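Local coordinates for EcmrR transcriptional regulator (Escherichia coli, PDB 6WL5), which is a multidrug-sensing MerR family regulator that activates transcription and binds cetyl-trimethyl-ammonium in its C-terminal GyrI-like domain, at residues Q5-I11 with A94-V100. Numbering follows the deposited sequence.
Sequences QAALKEI and AITAVTV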
loop_
_atom_site.group_PDB
_atom_site.type_symbol
_atom_site.label_atom_id
_atom_site.label_comp_id
_atom_site.label_asym_id
_atom_site.label_seq_id
_atom_site.Cartn_x
_atom_site.Cartn_y
_atom_site.Cartn_z
ATOM N N GLN A 5 3.790 -2.305 -16.920
ATOM C CA GLN A 5 4.880 -3.259 -17.179
ATOM C C GLN A 5 5.077 -4.159 -15.960
ATOM O O GLN A 5 5.756 -3.778 -15.004
ATOM C CB GLN A 5 6.135 -2.436 -17.516
ATOM C CG GLN A 5 7.457 -3.165 -17.665
ATOM C CD GLN A 5 8.626 -2.206 -17.997
ATOM O OE1 GLN A 5 9.390 -2.443 -18.938
ATOM N NE2 GLN A 5 8.758 -1.122 -17.228
ATOM N N ALA A 6 4.527 -5.382 -15.998
ATOM C CA ALA A 6 4.628 -6.269 -14.854
ATOM C C ALA A 6 6.078 -6.610 -14.523
ATOM O O ALA A 6 6.881 -6.882 -15.410
ATOM C CB ALA A 6 3.927 -7.585 -15.183
ATOM N N ALA A 7 6.393 -6.649 -13.225
ATOM C CA ALA A 7 7.649 -7.180 -12.705
ATOM C C ALA A 7 7.315 -8.152 -11.588
ATOM O O ALA A 7 6.248 -8.078 -11.004
ATOM C CB ALA A 7 8.519 -6.079 -12.130
ATOM N N LEU A 8 8.167 -9.137 -11.362
ATOM C CA LEU A 8 7.967 -10.108 -10.309
ATOM C C LEU A 8 9.076 -9.909 -9.295
ATOM O O LEU A 8 10.242 -9.775 -9.679
ATOM C CB LEU A 8 8.076 -11.483 -10.959
ATOM C CG LEU A 8 7.519 -12.644 -10.197
ATOM C CD1 LEU A 8 6.011 -12.504 -9.869
ATOM C CD2 LEU A 8 7.727 -13.955 -10.984
ATOM N N LYS A 9 8.701 -9.818 -8.013
ATOM C CA LYS A 9 9.697 -9.524 -6.989
ATOM C C LYS A 9 9.386 -10.240 -5.687
ATOM O O LYS A 9 8.254 -10.653 -5.434
ATOM C CB LYS A 9 9.811 -8.018 -6.758
ATOM C CG LYS A 9 8.551 -7.332 -6.300
ATOM C CD LYS A 9 8.814 -5.822 -6.058
ATOM C CE LYS A 9 9.195 -5.079 -7.326
ATOM N NZ LYS A 9 9.284 -3.590 -7.030
ATOM N N GLU A 10 10.413 -10.432 -4.875
ATOM C CA GLU A 10 10.254 -10.902 -3.506
ATOM C C GLU A 10 10.353 -9.690 -2.589
ATOM O O GLU A 10 11.353 -8.950 -2.642
ATOM C CB GLU A 10 11.318 -11.936 -3.128
ATOM C CG GLU A 10 11.430 -13.073 -4.099
ATOM C CD GLU A 10 10.383 -14.150 -3.926
ATOM O OE1 GLU A 10 9.566 -14.032 -2.991
ATOM O OE2 GLU A 10 10.399 -15.129 -4.728
ATOM N N ILE A 11 9.328 -9.490 -1.768
ATOM C CA ILE A 11 9.257 -8.370 -0.834
ATOM C C ILE A 11 9.470 -8.931 0.567
ATOM O O ILE A 11 8.672 -9.760 1.021
ATOM C CB ILE A 11 7.927 -7.615 -0.938
ATOM C CG1 ILE A 11 7.724 -7.084 -2.356
ATOM C CG2 ILE A 11 7.917 -6.439 0.064
ATOM C CD1 ILE A 11 6.326 -6.507 -2.625
ATOM N N ALA A 94 6.662 -11.439 4.477
ATOM C CA ALA A 94 7.253 -11.508 3.147
ATOM C C ALA A 94 6.285 -12.133 2.153
ATOM O O ALA A 94 5.519 -13.047 2.482
ATOM C CB ALA A 94 8.507 -12.389 3.185
ATOM N N ILE A 95 6.357 -11.666 0.903
ATOM C CA ILE A 95 5.506 -12.170 -0.169
ATOM C C ILE A 95 6.303 -12.195 -1.461
ATOM O O ILE A 95 7.333 -11.533 -1.605
ATOM C CB ILE A 95 4.243 -11.314 -0.429
ATOM C CG1 ILE A 95 4.631 -9.841 -0.730
ATOM C CG2 ILE A 95 3.286 -11.431 0.728
ATOM C CD1 ILE A 95 3.450 -9.008 -1.145
ATOM N N THR A 96 5.820 -12.991 -2.404
ATOM C CA THR A 96 6.223 -12.887 -3.786
ATOM C C THR A 96 5.114 -12.100 -4.468
ATOM O O THR A 96 3.938 -12.436 -4.319
ATOM C CB THR A 96 6.371 -14.248 -4.440
ATOM O OG1 THR A 96 7.354 -15.038 -3.754
ATOM C CG2 THR A 96 6.800 -14.092 -5.894
ATOM N N ALA A 97 5.470 -11.043 -5.187
ATOM C CA ALA A 97 4.453 -10.178 -5.765
ATOM C C ALA A 97 4.711 -9.939 -7.237
ATOM O O ALA A 97 5.869 -9.753 -7.652
ATOM C CB ALA A 97 4.423 -8.812 -5.058
ATOM N N VAL A 98 3.622 -9.863 -8.005
ATOM C CA VAL A 98 3.664 -9.218 -9.306
ATOM C C VAL A 98 3.240 -7.768 -9.135
ATOM O O VAL A 98 2.270 -7.465 -8.414
ATOM C CB VAL A 98 2.834 -9.983 -10.347
ATOM C CG1 VAL A 98 1.341 -10.057 -10.015
ATOM C CG2 VAL A 98 3.082 -9.434 -11.749
ATOM N N THR A 99 4.026 -6.866 -9.719
ATOM C CA THR A 99 3.882 -5.435 -9.492
ATOM C C THR A 99 3.817 -4.656 -10.799
ATOM O O THR A 99 4.385 -5.065 -11.815
ATOM C CB THR A 99 5.058 -4.913 -8.636
ATOM O OG1 THR A 99 6.284 -4.911 -9.390
ATOM C CG2 THR A 99 5.256 -5.740 -7.380
ATOM N N VAL A 100 3.159 -3.489 -10.747
ATOM C CA VAL A 100 3.257 -2.481 -11.799
ATOM C C VAL A 100 3.374 -1.125 -11.140
ATOM O O VAL A 100 2.907 -0.928 -10.024
ATOM C CB VAL A 100 2.067 -2.455 -12.777
ATOM C CG1 VAL A 100 1.991 -3.744 -13.553
ATOM C CG2 VAL A 100 0.750 -2.154 -12.056
HETATM O O HOH W 1 9.507 -13.002 -0.458
#
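The carboxylate of E10 is met by T96 on the syn side of OE1, 32° out of its plane, where the threonine OG1 donates a hydrogen bond across 2.5 Å. A water donates to the same OE1 and to the carbonyl O of I95, so two donors grip one oxygen. With CG beside the backbone N (chi1 -52°) and a bend at chi2 (-80°), E10 swings its carboxylate over the neighbouring strand. A valine in place of T96 would probably cost OE1 its hydroxyl donor and leave the E10 carboxylate freer to turn. The two strands pair antiparallel in the sheet of the GyrI-like domain, with three hydrogen-bonded pairs (A7–T99, K9–A97, I11–I95), each joined by two backbone bonds. V98, on the same face as E10 and T96, touches W119 and V120 of helix 109-123, and across the strands its CG2 lies 4.0 Å from A6 CB. On the other face, I11 and I95 run alongside each other, and I11 CD1 reaches A97 CB at 3.9 Å. There too the K9 chain runs across T99 almost perpendicularly, CG and CD against the methyl CG2 and CE 3.6 Å from OG1, while NZ forms a salt bridge with E151.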